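Local coordinates for lipoprotein (Colwellia psychrerythraea, PDB 3O0Y) that is of unknown function but is a putative lipoprotein of the DUF885 family, probably related to zinc metallopeptidases, at residues E358-I363 against N427-L432; E394-G398 against I419-D423; A399-T405 against I416-N420; H438-H444 against E471-S477. All coordinates share one frame; numbering follows the deposited sequence.

Interaction 1 of 4, residues E358-I363 against N427-L432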
loop_
_atom_site.group_PDB
_atom_site.type_symbol
_atom_site.label_atom_id
_atom_site.label_comp_id
_atom_site.label_asym_id
_atom_site.label_seq_id
_atom_site.Cartn_x
_atom_site.Cartn_y
_atom_site.Cartn_z
ATOM N N GLU A 358 5.074 -8.978 -25.273
ATOM C CA GLU A 358 6.166 -9.829 -24.813
ATOM C C GLU A 358 6.347 -9.677 -23.313
ATOM O O GLU A 358 6.475 -10.656 -22.584
ATOM C CB GLU A 358 7.477 -9.524 -25.545
ATOM C CG GLU A 358 8.554 -10.605 -25.211
ATOM C CD GLU A 358 9.927 -10.331 -25.809
ATOM O OE1 GLU A 358 10.082 -9.359 -26.540
ATOM O OE2 GLU A 358 10.870 -11.049 -25.442
ATOM N N LEU A 359 6.371 -8.438 -22.815
ATOM C CA LEU A 359 6.472 -8.201 -21.419
ATOM C C LEU A 359 5.359 -8.906 -20.649
ATOM O O LEU A 359 5.595 -9.597 -19.664
ATOM C CB LEU A 359 6.506 -6.685 -21.163
ATOM C CG LEU A 359 6.806 -6.179 -19.793
ATOM C CD1 LEU A 359 7.087 -4.580 -19.829
ATOM C CD2 LEU A 359 5.674 -6.531 -18.815
ATOM N N LEU A 360 4.122 -8.755 -21.106
ATOM C CA LEU A 360 2.977 -9.359 -20.418
ATOM C C LEU A 360 3.018 -10.890 -20.450
ATOM O O LEU A 360 2.696 -11.524 -19.443
ATOM C CB LEU A 360 1.669 -8.832 -20.991
ATOM C CG LEU A 360 1.326 -7.360 -20.609
ATOM C CD1 LEU A 360 0.208 -6.844 -21.571
ATOM C CD2 LEU A 360 0.939 -7.217 -19.198
ATOM N N SER A 361 3.480 -11.458 -21.568
ATOM C CA SER A 361 3.633 -12.915 -21.674
ATOM C C SER A 361 4.712 -13.403 -20.756
ATOM O O SER A 361 4.593 -14.470 -20.121
ATOM C CB SER A 361 3.952 -13.369 -23.110
ATOM O OG SER A 361 2.821 -12.937 -23.887
ATOM N N ASP A 362 5.795 -12.657 -20.707
ATOM C CA ASP A 362 6.879 -13.015 -19.771
ATOM C C ASP A 362 6.421 -13.028 -18.319
ATOM O O ASP A 362 6.692 -14.017 -17.552
ATOM C CB ASP A 362 8.094 -12.071 -19.894
ATOM C CG ASP A 362 8.921 -12.297 -21.195
ATOM O OD1 ASP A 362 8.750 -13.347 -21.929
ATOM O OD2 ASP A 362 9.794 -11.411 -21.461
ATOM N N ILE A 363 5.726 -11.971 -17.906
ATOM C CA ILE A 363 5.123 -11.922 -16.553
ATOM C C ILE A 363 4.249 -13.112 -16.249
ATOM O O ILE A 363 4.379 -13.757 -15.190
ATOM C CB ILE A 363 4.190 -10.723 -16.341
ATOM C CG1 ILE A 363 5.002 -9.540 -16.117
ATOM C CG2 ILE A 363 3.311 -10.979 -15.011
ATOM C CD1 ILE A 363 4.057 -8.257 -16.075
ATOM N N ASN A 427 11.226 -0.590 -17.616
ATOM C CA ASN A 427 10.938 -2.029 -17.476
ATOM C C ASN A 427 12.041 -2.903 -18.002
ATOM O O ASN A 427 11.792 -3.776 -18.838
ATOM C CB ASN A 427 9.654 -2.372 -18.226
ATOM C CG ASN A 427 8.381 -1.808 -17.538
ATOM O OD1 ASN A 427 7.822 -0.761 -17.961
ATOM N ND2 ASN A 427 7.946 -2.471 -16.528
ATOM N N PRO A 428 13.276 -2.645 -17.563
ATOM C CA PRO A 428 14.352 -3.488 -18.060
ATOM C C PRO A 428 14.038 -4.950 -17.775
ATOM O O PRO A 428 13.514 -5.334 -16.724
ATOM C CB PRO A 428 15.563 -3.046 -17.238
ATOM C CG PRO A 428 15.020 -2.475 -15.962
ATOM C CD PRO A 428 13.705 -1.794 -16.434
ATOM N N LYS A 429 14.415 -5.813 -18.699
ATOM C CA LYS A 429 14.075 -7.197 -18.529
ATOM C C LYS A 429 14.569 -7.821 -17.234
ATOM O O LYS A 429 13.918 -8.759 -16.726
ATOM C CB LYS A 429 14.539 -8.043 -19.680
ATOM C CG LYS A 429 13.889 -7.597 -21.050
ATOM C CD LYS A 429 14.181 -8.628 -22.121
ATOM C CE LYS A 429 13.608 -8.203 -23.488
ATOM N NZ LYS A 429 13.779 -9.269 -24.516
ATOM N N PHE A 430 15.733 -7.391 -16.796
ATOM C CA PHE A 430 16.390 -7.969 -15.577
ATOM C C PHE A 430 15.706 -7.589 -14.265
ATOM O O PHE A 430 16.084 -8.075 -13.222
ATOM C CB PHE A 430 17.867 -7.605 -15.533
ATOM C CG PHE A 430 18.176 -6.131 -15.589
ATOM C CD1 PHE A 430 17.948 -5.316 -14.505
ATOM C CD2 PHE A 430 18.777 -5.577 -16.716
ATOM C CE1 PHE A 430 18.268 -3.999 -14.512
ATOM C CE2 PHE A 430 19.106 -4.205 -16.760
ATOM C CZ PHE A 430 18.878 -3.417 -15.679
ATOM N N GLY A 431 14.725 -6.678 -14.320
ATOM C CA GLY A 431 13.983 -6.309 -13.118
ATOM C C GLY A 431 12.584 -6.880 -12.975
ATOM O O GLY A 431 11.933 -6.732 -11.924
ATOM N N LEU A 432 12.113 -7.552 -14.018
ATOM C CA LEU A 432 10.735 -7.998 -14.036
ATOM C C LEU A 432 10.423 -9.220 -13.185
ATOM O O LEU A 432 9.312 -9.312 -12.669
ATOM C CB LEU A 432 10.297 -8.182 -15.470
ATOM C CG LEU A 432 8.834 -8.470 -15.757
ATOM C CD1 LEU A 432 7.939 -7.328 -15.241
ATOM C CD2 LEU A 432 8.607 -8.651 -17.356
HETATM O O HOH W 1 11.933 -11.623 -23.100
#
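The carboxylate of E358 meets the ammonium group of K429 with one oxygen, OE2, which lies 3.5 Å from NZ in a long salt bridge. The two side chains cross at about a right angle, and both run extended to reach each other. Farther along the helix face, CD1 of L359 lies 3.7 Å from CB of N427. On the far side of the 427-432 loop the ring of F430 carries CB of P428 over one face and meets F347 edge-to-face.

A water sits beside the salt bridge, 2.6 Å from OE2 of E358 and 2.7 Å from OD2 of D362, with a weak bond from NZ of K429. OD2 of D362 also bonds the hydroxyl of Y349. Beside these polar groups the contact is apolar. L432 turns its CG anti to the backbone N (chi1 -172°), which brings CD2 against L359 and CD1 against I363. CD2 of L432 is 3.9 Å from CD2 of L359, and CD1 is 3.8 Å from CG1 of I363. With an alanine in place of L432 both methyls would be gone, and a gap would probably open between the loop and the two helix residues.

Y349 touches E358, L359, K429 and L432. Helix 353-373 and the loop that leads into helix 432-439 both pack on strand 416-419. I363 and L432 reach Y417 of that strand, while L360 and N427 touch I419. L360 and I363 also pack on V388 of strand 387-390.

Interaction 2 of 4, residues E394-G398 against I419-D423; sequences EVQDG and INLRD
Q396 carries its CG between the backbone N and the carbonyl carbon (chi1 68°) and then runs straight, which brings its amide obliquely across CB and CG of R422. R422 starts with CG anti to its own N and bends at its third torsion (chi3 87°), which sets Q396 O at the edge of the guanidinium. The closest side-chain approach of the pair is CD of Q396 to CB of R422, 3.6 Å. The amide and guanidinium planes stand 82° apart, and the two groups do not stack.

N420 makes the direct hydrogen bond of the contact. Its ND2 gives a proton to the carbonyl O of Q396 at 3.0 Å and 163°. The oxygen lies close to the amide plane of N420, and the donor sits on a lone pair of the carbonyl. The other end of the same amide closes an Asx turn: OD1 of N420 accepts from the backbone N of R422 at 2.9 Å. One flat group thereby joins Q396, by the short helix 393-396, to the turn that follows strand 416-419, and both bonds together fix its rotation.

A water bridges the same two elements. It donates to OE1 of Q396 at 3.0 Å and accepts from the backbone N of L421 at 2.9 Å. OD1 of D397 lies 3.1 Å from CD of R422. The opposite charges stay beyond salt-bridge distance, and the carboxylate is turned nearly perpendicular to the guanidinium. Further along the turn, the carbonyl O of L421 accepts a hydrogen bond from NE of R356, which belongs to helix 353-373.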
loop_
_atom_site.group_PDB
_atom_site.type_symbol
_atom_site.label_atom_id
_atom_site.label_comp_id
_atom_site.label_asym_id
_atom_site.label_seq_id
_atom_site.Cartn_x
_atom_site.Cartn_y
_atom_site.Cartn_z
ATOM N N GLU A 394 -4.600 6.528 -19.236
ATOM C CA GLU A 394 -4.973 7.728 -18.471
ATOM C C GLU A 394 -4.309 7.888 -17.160
ATOM O O GLU A 394 -4.251 9.008 -16.642
ATOM C CB GLU A 394 -6.490 7.772 -18.177
ATOM C CG GLU A 394 -7.369 7.304 -19.312
ATOM C CD GLU A 394 -7.564 5.773 -19.376
ATOM O OE1 GLU A 394 -8.243 5.210 -18.470
ATOM O OE2 GLU A 394 -7.112 5.166 -20.400
ATOM N N VAL A 395 -3.863 6.788 -16.534
ATOM C CA VAL A 395 -3.309 6.924 -15.214
ATOM C C VAL A 395 -1.824 6.558 -15.153
ATOM O O VAL A 395 -1.175 6.835 -14.168
ATOM C CB VAL A 395 -4.162 6.139 -14.184
ATOM C CG1 VAL A 395 -5.684 6.394 -14.490
ATOM C CG2 VAL A 395 -3.850 4.659 -14.277
ATOM N N GLN A 396 -1.269 6.076 -16.259
ATOM C CA GLN A 396 0.065 5.479 -16.203
ATOM C C GLN A 396 1.170 6.501 -15.942
ATOM O O GLN A 396 2.184 6.153 -15.395
ATOM C CB GLN A 396 0.364 4.652 -17.470
ATOM C CG GLN A 396 0.499 5.525 -18.746
ATOM C CD GLN A 396 0.726 4.716 -20.004
ATOM O OE1 GLN A 396 0.814 3.511 -19.964
ATOM N NE2 GLN A 396 0.780 5.401 -21.141
ATOM N N ASP A 397 0.962 7.783 -16.296
ATOM C CA ASP A 397 2.004 8.769 -16.051
ATOM C C ASP A 397 2.235 8.965 -14.570
ATOM O O ASP A 397 3.372 9.061 -14.118
ATOM C CB ASP A 397 1.699 10.143 -16.714
ATOM C CG ASP A 397 1.465 10.049 -18.203
ATOM O OD1 ASP A 397 1.875 9.040 -18.849
ATOM O OD2 ASP A 397 0.910 11.035 -18.777
ATOM N N GLY A 398 1.216 8.993 -13.762
ATOM C CA GLY A 398 1.498 9.102 -12.301
ATOM C C GLY A 398 1.614 7.794 -11.510
ATOM O O GLY A 398 1.930 7.800 -10.296
ATOM N N ILE A 419 0.787 -3.631 -13.801
ATOM C CA ILE A 419 2.086 -3.277 -14.383
ATOM C C ILE A 419 2.019 -1.996 -15.208
ATOM O O ILE A 419 1.074 -1.814 -15.967
ATOM C CB ILE A 419 2.620 -4.504 -15.224
ATOM C CG1 ILE A 419 4.020 -4.221 -15.718
ATOM C CG2 ILE A 419 1.674 -4.846 -16.342
ATOM C CD1 ILE A 419 5.096 -4.247 -14.640
ATOM N N ASN A 420 3.016 -1.100 -15.059
ATOM C CA ASN A 420 3.054 0.158 -15.828
ATOM C C ASN A 420 3.803 -0.024 -17.135
ATOM O O ASN A 420 5.019 -0.307 -17.111
ATOM C CB ASN A 420 3.772 1.212 -15.017
ATOM C CG ASN A 420 3.512 2.573 -15.525
ATOM O OD1 ASN A 420 3.502 2.815 -16.722
ATOM N ND2 ASN A 420 3.286 3.514 -14.609
ATOM N N LEU A 421 3.083 -0.001 -18.254
ATOM C CA LEU A 421 3.703 -0.156 -19.563
ATOM C C LEU A 421 4.031 1.162 -20.269
ATOM O O LEU A 421 4.319 1.168 -21.494
ATOM C CB LEU A 421 2.821 -1.041 -20.403
ATOM C CG LEU A 421 2.335 -2.389 -19.884
ATOM C CD1 LEU A 421 1.393 -3.004 -20.899
ATOM C CD2 LEU A 421 3.603 -3.212 -19.592
ATOM N N ARG A 422 4.042 2.270 -19.520
ATOM C CA ARG A 422 4.285 3.559 -20.199
ATOM C C ARG A 422 5.626 3.622 -20.925
ATOM O O ARG A 422 5.689 4.059 -22.107
ATOM C CB ARG A 422 4.252 4.714 -19.222
ATOM C CG ARG A 422 4.393 6.128 -19.840
ATOM C CD ARG A 422 4.458 7.263 -18.784
ATOM N NE ARG A 422 5.827 7.511 -18.309
ATOM C CZ ARG A 422 6.348 7.138 -17.123
ATOM N NH1 ARG A 422 5.635 6.535 -16.161
ATOM N NH2 ARG A 422 7.621 7.424 -16.876
ATOM N N ASP A 423 6.698 3.204 -20.233
ATOM C CA ASP A 423 8.058 3.403 -20.745
ATOM C C ASP A 423 8.849 2.087 -20.656
ATOM O O ASP A 423 9.078 1.573 -19.543
ATOM C CB ASP A 423 8.730 4.405 -19.831
ATOM C CG ASP A 423 10.159 4.763 -20.297
ATOM O OD1 ASP A 423 10.612 4.236 -21.376
ATOM O OD2 ASP A 423 10.822 5.545 -19.549
HETATM O O HOH W 2 0.434 1.069 -18.341
#

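Interaction 3 of 4, residues A399-T405 against I416-N420; sequences APGGQYT and IYWIN
Q403 and W418 form a hydrogen-bonded antiparallel pair, with W418 N giving to Q403 O at 2.8 Å and Q403 N giving to W418 O at 3.0 Å. T405 and I416 pair in the same way. Y404 with Y417, between them, and G402 with I419, beyond Q403, are the non-hydrogen-bonded pairs. A side-chain bond reinforces the ladder: NE1 of W418 donates to OG1 of T405 at 2.9 Å and 157°, with the oxygen near the indole plane. T405 holds OG1 between its backbone N and carbonyl carbon (chi1 55°), where NE1 can meet it.

Beyond G402, N420 N bonds G401 O at 2.9 Å. ND2 of N420 also reaches P400 O at 3.1 Å, from above the carbonyl plane, and weakly bonds A399 O.

CG2 of I416 covers one face of the indole toward the rim, F391 meets the ring, and R150 makes a cation-pi contact. A leucine in place of W418 would probably leave OG1 of T405 without its donor and R150 without its aromatic partner.

On the other face of the sheet, Y404 bonds H445 through its hydroxyl, and Y417 bonds T436. These tyrosines also touch E439 of helix 432-439. The strands form a beta hairpin, 402-405 at the sheet edge and 416-419 central, with 387-390 parallel beyond it. An edge strand beside the helix carrying H438 and E439 is consistent with Peptidase_MA metallopeptidase folds.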
loop_
_atom_site.group_PDB
_atom_site.type_symbol
_atom_site.label_atom_id
_atom_site.label_comp_id
_atom_site.label_asym_id
_atom_site.label_seq_id
_atom_site.Cartn_x
_atom_site.Cartn_y
_atom_site.Cartn_z
ATOM N N ALA A 399 1.415 6.657 -12.167
ATOM C CA ALA A 399 1.296 5.380 -11.435
ATOM C C ALA A 399 2.652 4.801 -11.129
ATOM O O ALA A 399 3.639 5.017 -11.865
ATOM C CB ALA A 399 0.444 4.343 -12.245
ATOM N N PRO A 400 2.715 3.971 -10.103
ATOM C CA PRO A 400 3.917 3.252 -9.826
ATOM C C PRO A 400 4.280 2.246 -10.934
ATOM O O PRO A 400 3.504 2.019 -11.864
ATOM C CB PRO A 400 3.575 2.478 -8.548
ATOM C CG PRO A 400 2.191 2.321 -8.595
ATOM C CD PRO A 400 1.619 3.539 -9.206
ATOM N N GLY A 401 5.510 1.753 -10.861
ATOM C CA GLY A 401 6.007 0.703 -11.774
ATOM C C GLY A 401 5.158 -0.544 -11.731
ATOM O O GLY A 401 4.875 -1.153 -12.778
ATOM N N GLY A 402 4.762 -0.929 -10.522
ATOM C CA GLY A 402 3.842 -2.055 -10.306
ATOM C C GLY A 402 3.073 -1.899 -9.020
ATOM O O GLY A 402 3.476 -1.141 -8.156
ATOM N N GLN A 403 1.981 -2.665 -8.852
ATOM C CA GLN A 403 1.190 -2.531 -7.616
ATOM C C GLN A 403 0.353 -3.789 -7.547
ATOM O O GLN A 403 0.102 -4.429 -8.559
ATOM C CB GLN A 403 0.293 -1.315 -7.738
ATOM C CG GLN A 403 -0.523 -1.016 -6.522
ATOM C CD GLN A 403 -1.065 0.381 -6.604
ATOM O OE1 GLN A 403 -1.716 0.739 -7.578
ATOM N NE2 GLN A 403 -0.670 1.217 -5.644
ATOM N N TYR A 404 -0.114 -4.126 -6.364
ATOM C CA TYR A 404 -1.030 -5.243 -6.205
ATOM C C TYR A 404 -2.253 -4.671 -5.514
ATOM O O TYR A 404 -2.125 -3.930 -4.514
ATOM C CB TYR A 404 -0.446 -6.358 -5.321
ATOM C CG TYR A 404 -1.445 -7.445 -5.026
ATOM C CD1 TYR A 404 -1.788 -8.345 -5.958
ATOM C CD2 TYR A 404 -2.084 -7.522 -3.800
ATOM C CE1 TYR A 404 -2.721 -9.330 -5.692
ATOM C CE2 TYR A 404 -2.994 -8.480 -3.517
ATOM C CZ TYR A 404 -3.360 -9.353 -4.454
ATOM O OH TYR A 404 -4.289 -10.312 -4.185
ATOM N N THR A 405 -3.413 -5.010 -6.040
ATOM C CA THR A 405 -4.716 -4.747 -5.355
ATOM C C THR A 405 -5.409 -5.996 -4.927
ATOM O O THR A 405 -5.407 -6.976 -5.653
ATOM C CB THR A 405 -5.649 -3.892 -6.227
ATOM O OG1 THR A 405 -5.830 -4.503 -7.510
ATOM C CG2 THR A 405 -5.050 -2.484 -6.434
ATOM N N ILE A 416 -5.218 -8.300 -8.321
ATOM C CA ILE A 416 -4.554 -7.872 -9.563
ATOM C C ILE A 416 -3.166 -7.329 -9.323
ATOM O O ILE A 416 -2.944 -6.456 -8.470
ATOM C CB ILE A 416 -5.406 -6.756 -10.263
ATOM C CG1 ILE A 416 -6.832 -7.317 -10.569
ATOM C CG2 ILE A 416 -4.732 -6.230 -11.556
ATOM C CD1 ILE A 416 -7.833 -6.193 -10.817
ATOM N N TYR A 417 -2.249 -7.843 -10.125
ATOM C CA TYR A 417 -0.922 -7.344 -10.299
ATOM C C TYR A 417 -1.000 -6.374 -11.462
ATOM O O TYR A 417 -1.222 -6.739 -12.599
ATOM C CB TYR A 417 0.045 -8.514 -10.527
ATOM C CG TYR A 417 1.447 -8.202 -11.063
ATOM C CD1 TYR A 417 2.041 -6.978 -10.958
ATOM C CD2 TYR A 417 2.207 -9.241 -11.558
ATOM C CE1 TYR A 417 3.339 -6.768 -11.432
ATOM C CE2 TYR A 417 3.490 -9.007 -12.064
ATOM C CZ TYR A 417 4.048 -7.785 -11.965
ATOM O OH TYR A 417 5.327 -7.568 -12.422
ATOM N N TRP A 418 -0.859 -5.099 -11.111
ATOM C CA TRP A 418 -0.817 -4.043 -12.058
ATOM C C TRP A 418 0.609 -3.732 -12.494
ATOM O O TRP A 418 1.529 -3.598 -11.650
ATOM C CB TRP A 418 -1.372 -2.774 -11.488
ATOM C CG TRP A 418 -2.782 -2.845 -11.108
ATOM C CD1 TRP A 418 -3.241 -3.267 -9.899
ATOM C CD2 TRP A 418 -3.953 -2.535 -11.905
ATOM N NE1 TRP A 418 -4.630 -3.208 -9.868
ATOM C CE2 TRP A 418 -5.089 -2.786 -11.089
ATOM C CE3 TRP A 418 -4.147 -2.105 -13.211
ATOM C CZ2 TRP A 418 -6.403 -2.610 -11.551
ATOM C CZ3 TRP A 418 -5.436 -1.940 -13.701
ATOM C CH2 TRP A 418 -6.567 -2.176 -12.845
ATOM N N ILE A 419 0.787 -3.631 -13.801
ATOM C CA ILE A 419 2.086 -3.277 -14.383
ATOM C C ILE A 419 2.019 -1.996 -15.208
ATOM O O ILE A 419 1.074 -1.814 -15.967
ATOM C CB ILE A 419 2.620 -4.504 -15.224
ATOM C CG1 ILE A 419 4.020 -4.221 -15.718
ATOM C CG2 ILE A 419 1.674 -4.846 -16.342
ATOM C CD1 ILE A 419 5.096 -4.247 -14.640
ATOM N N ASN A 420 3.016 -1.100 -15.059
ATOM C CA ASN A 420 3.054 0.158 -15.828
ATOM C C ASN A 420 3.803 -0.024 -17.135
ATOM O O ASN A 420 5.019 -0.307 -17.111
ATOM C CB ASN A 420 3.772 1.212 -15.017
ATOM C CG ASN A 420 3.512 2.573 -15.525
ATOM O OD1 ASN A 420 3.502 2.815 -16.722
ATOM N ND2 ASN A 420 3.286 3.514 -14.609
#

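Interaction 4 of 4, residues H438-H444 against E471-S477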
loop_
_atom_site.group_PDB
_atom_site.type_symbol
_atom_site.label_atom_id
_atom_site.label_comp_id
_atom_site.label_asym_id
_atom_site.label_seq_id
_atom_site.Cartn_x
_atom_site.Cartn_y
_atom_site.Cartn_z
ATOM N N HIS A 438 7.363 -10.169 -6.103
ATOM C CA HIS A 438 6.936 -9.267 -5.088
ATOM C C HIS A 438 5.438 -9.000 -5.109
ATOM O O HIS A 438 4.777 -9.094 -4.048
ATOM C CB HIS A 438 7.648 -7.973 -5.336
ATOM C CG HIS A 438 7.353 -6.904 -4.333
ATOM N ND1 HIS A 438 6.260 -6.098 -4.382
ATOM C CD2 HIS A 438 7.971 -6.605 -3.156
ATOM C CE1 HIS A 438 6.317 -5.189 -3.433
ATOM N NE2 HIS A 438 7.292 -5.529 -2.605
ATOM N N GLU A 439 4.891 -8.789 -6.307
ATOM C CA GLU A 439 3.489 -8.369 -6.437
ATOM C C GLU A 439 2.535 -9.527 -6.376
ATOM O O GLU A 439 1.390 -9.424 -5.868
ATOM C CB GLU A 439 3.277 -7.534 -7.679
ATOM C CG GLU A 439 4.050 -6.177 -7.776
ATOM C CD GLU A 439 3.743 -5.164 -6.737
ATOM O OE1 GLU A 439 2.892 -5.382 -5.892
ATOM O OE2 GLU A 439 4.424 -4.120 -6.795
ATOM N N ALA A 440 2.931 -10.612 -6.992
ATOM C CA ALA A 440 2.060 -11.771 -7.133
ATOM C C ALA A 440 2.466 -12.881 -6.198
ATOM O O ALA A 440 2.148 -12.762 -5.000
ATOM C CB ALA A 440 1.898 -12.166 -8.594
ATOM N N ASN A 441 3.019 -13.993 -6.674
ATOM C CA ASN A 441 3.418 -15.105 -5.894
ATOM C C ASN A 441 4.955 -15.281 -5.873
ATOM O O ASN A 441 5.589 -15.179 -6.923
ATOM C CB ASN A 441 2.846 -16.366 -6.499
ATOM C CG ASN A 441 1.289 -16.335 -6.507
ATOM O OD1 ASN A 441 0.663 -15.625 -5.661
ATOM N ND2 ASN A 441 0.698 -17.115 -7.373
ATOM N N PRO A 442 5.512 -15.544 -4.705
ATOM C CA PRO A 442 4.976 -15.803 -3.367
ATOM C C PRO A 442 4.799 -14.537 -2.516
ATOM O O PRO A 442 4.516 -14.684 -1.310
ATOM C CB PRO A 442 6.096 -16.651 -2.724
ATOM C CG PRO A 442 7.231 -16.466 -3.559
ATOM C CD PRO A 442 6.978 -15.735 -4.764
ATOM N N GLY A 443 4.753 -13.377 -3.156
ATOM C CA GLY A 443 4.602 -12.101 -2.443
ATOM C C GLY A 443 3.183 -11.642 -2.067
ATOM O O GLY A 443 2.430 -12.384 -1.455
ATOM N N HIS A 444 2.800 -10.460 -2.497
ATOM C CA HIS A 444 1.573 -9.871 -2.007
ATOM C C HIS A 444 0.338 -10.708 -2.244
ATOM O O HIS A 444 -0.453 -10.855 -1.311
ATOM C CB HIS A 444 1.321 -8.513 -2.611
ATOM C CG HIS A 444 2.172 -7.394 -2.078
ATOM N ND1 HIS A 444 2.522 -7.276 -0.737
ATOM C CD2 HIS A 444 2.710 -6.327 -2.712
ATOM C CE1 HIS A 444 3.210 -6.146 -0.584
ATOM N NE2 HIS A 444 3.342 -5.557 -1.759
ATOM N N GLU A 471 4.849 -5.574 3.745
ATOM C CA GLU A 471 5.927 -5.251 2.882
ATOM C C GLU A 471 7.147 -6.101 3.172
ATOM O O GLU A 471 7.831 -6.484 2.194
ATOM C CB GLU A 471 6.266 -3.766 3.031
ATOM C CG GLU A 471 5.097 -2.888 2.749
ATOM C CD GLU A 471 4.438 -3.083 1.342
ATOM O OE1 GLU A 471 4.963 -3.801 0.423
ATOM O OE2 GLU A 471 3.311 -2.552 1.206
ATOM N N GLY A 472 7.424 -6.422 4.447
ATOM C CA GLY A 472 8.515 -7.257 4.772
ATOM C C GLY A 472 8.340 -8.662 4.207
ATOM O O GLY A 472 9.312 -9.256 3.684
ATOM N N TRP A 473 7.105 -9.169 4.228
ATOM C CA TRP A 473 6.828 -10.490 3.646
ATOM C C TRP A 473 7.176 -10.483 2.146
ATOM O O TRP A 473 7.798 -11.420 1.647
ATOM C CB TRP A 473 5.338 -10.887 3.832
ATOM C CG TRP A 473 5.063 -12.131 2.950
ATOM C CD1 TRP A 473 4.570 -12.133 1.711
ATOM C CD2 TRP A 473 5.607 -13.445 3.177
ATOM N NE1 TRP A 473 4.699 -13.385 1.159
ATOM C CE2 TRP A 473 5.315 -14.203 2.055
ATOM C CE3 TRP A 473 6.206 -14.050 4.254
ATOM C CZ2 TRP A 473 5.699 -15.538 1.955
ATOM C CZ3 TRP A 473 6.600 -15.366 4.157
ATOM C CH2 TRP A 473 6.280 -16.099 3.052
ATOM N N ALA A 474 6.719 -9.465 1.429
ATOM C CA ALA A 474 6.883 -9.478 -0.032
ATOM C C ALA A 474 8.367 -9.385 -0.385
ATOM O O ALA A 474 8.834 -10.076 -1.269
ATOM C CB ALA A 474 6.079 -8.359 -0.708
ATOM N N LEU A 475 9.135 -8.567 0.352
ATOM C CA LEU A 475 10.587 -8.518 0.123
ATOM C C LEU A 475 11.288 -9.831 0.484
ATOM O O LEU A 475 12.171 -10.322 -0.277
ATOM C CB LEU A 475 11.172 -7.291 0.890
ATOM C CG LEU A 475 12.589 -6.860 0.607
ATOM C CD1 LEU A 475 12.778 -6.572 -0.919
ATOM C CD2 LEU A 475 12.968 -5.674 1.540
ATOM N N TYR A 476 10.860 -10.483 1.597
ATOM C CA TYR A 476 11.334 -11.828 1.935
ATOM C C TYR A 476 11.038 -12.817 0.818
ATOM O O TYR A 476 11.926 -13.612 0.498
ATOM C CB TYR A 476 10.752 -12.281 3.281
ATOM C CG TYR A 476 10.924 -13.735 3.568
ATOM C CD1 TYR A 476 12.081 -14.217 4.141
ATOM C CD2 TYR A 476 9.915 -14.620 3.332
ATOM C CE1 TYR A 476 12.257 -15.619 4.351
ATOM C CE2 TYR A 476 10.076 -16.000 3.545
ATOM C CZ TYR A 476 11.219 -16.482 4.118
ATOM O OH TYR A 476 11.373 -17.895 4.235
ATOM N N SER A 477 9.827 -12.754 0.211
ATOM C CA SER A 477 9.341 -13.595 -0.924
ATOM C C SER A 477 10.318 -13.532 -2.078
ATOM O O SER A 477 10.590 -14.558 -2.735
ATOM C CB SER A 477 7.990 -13.022 -1.536
ATOM O OG SER A 477 7.121 -13.494 -0.579
HETATM O O HOH W 3 7.256 -5.235 -0.212
#
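The methyl of A474 touches a face of H438 and a face of H444. The CH-pi distances from its CB are 3.8 Å to the centroid of the H438 ring and 3.9 Å to that of H444. H438 gets there with CG anti to the backbone N (chi1 -178°). E471 folds back at its second torsion to join the rings. Its carboxylate is nearly parallel to the H438 ring, 17° off, but almost perpendicular to H444. OE1 of E471 lies at the edge of the H444 ring, 3.2 Å from NE2.

At the other end W473 turns its indole edge to the loop. NE1 donates to the carbonyl O of P442 at 2.8 Å, near the ring plane and on a lone pair. The peptide bond before P442 is cis. H444 N bonds H438 O at 2.9 Å, and a side chain on G443 would clash with that carbonyl.

A water donates to OE1 of E471 at 2.8 Å; its 2.4 Å approach to NE2 of H438 is too short for an ordinary hydrogen bond and is doubtful.

H438, E439 and H444 resemble a lengthened HExxH motif. With E471 they recall the two histidines and later-helix glutamate that bind zinc in related metallopeptidases. A bound sulfate lies about 4 Å from the side chain of E471. The convergence of H438, H444 and E471 is consistent with a metal site in which no metal is modelled.

Interactions 2 and 3 are nested inside the chain loop closed by interaction 1; interaction 4 follows in series. Interactions 2 and 3 share I419 and N420, and their centres are about 9 Å apart. Interaction 1 touches both, as helix 353-373 packs on strand 416-419. Interaction 4 lies about 13 Å from interaction 3 between centres. The two meet through E439, whose carboxylate approaches the backbone of strand 402-405. Interactions 2 and 4 are farthest apart, about 22 Å between centres. Interaction 3 lies between interactions 2 and 4, and its hairpin reaches toward a possible metal site.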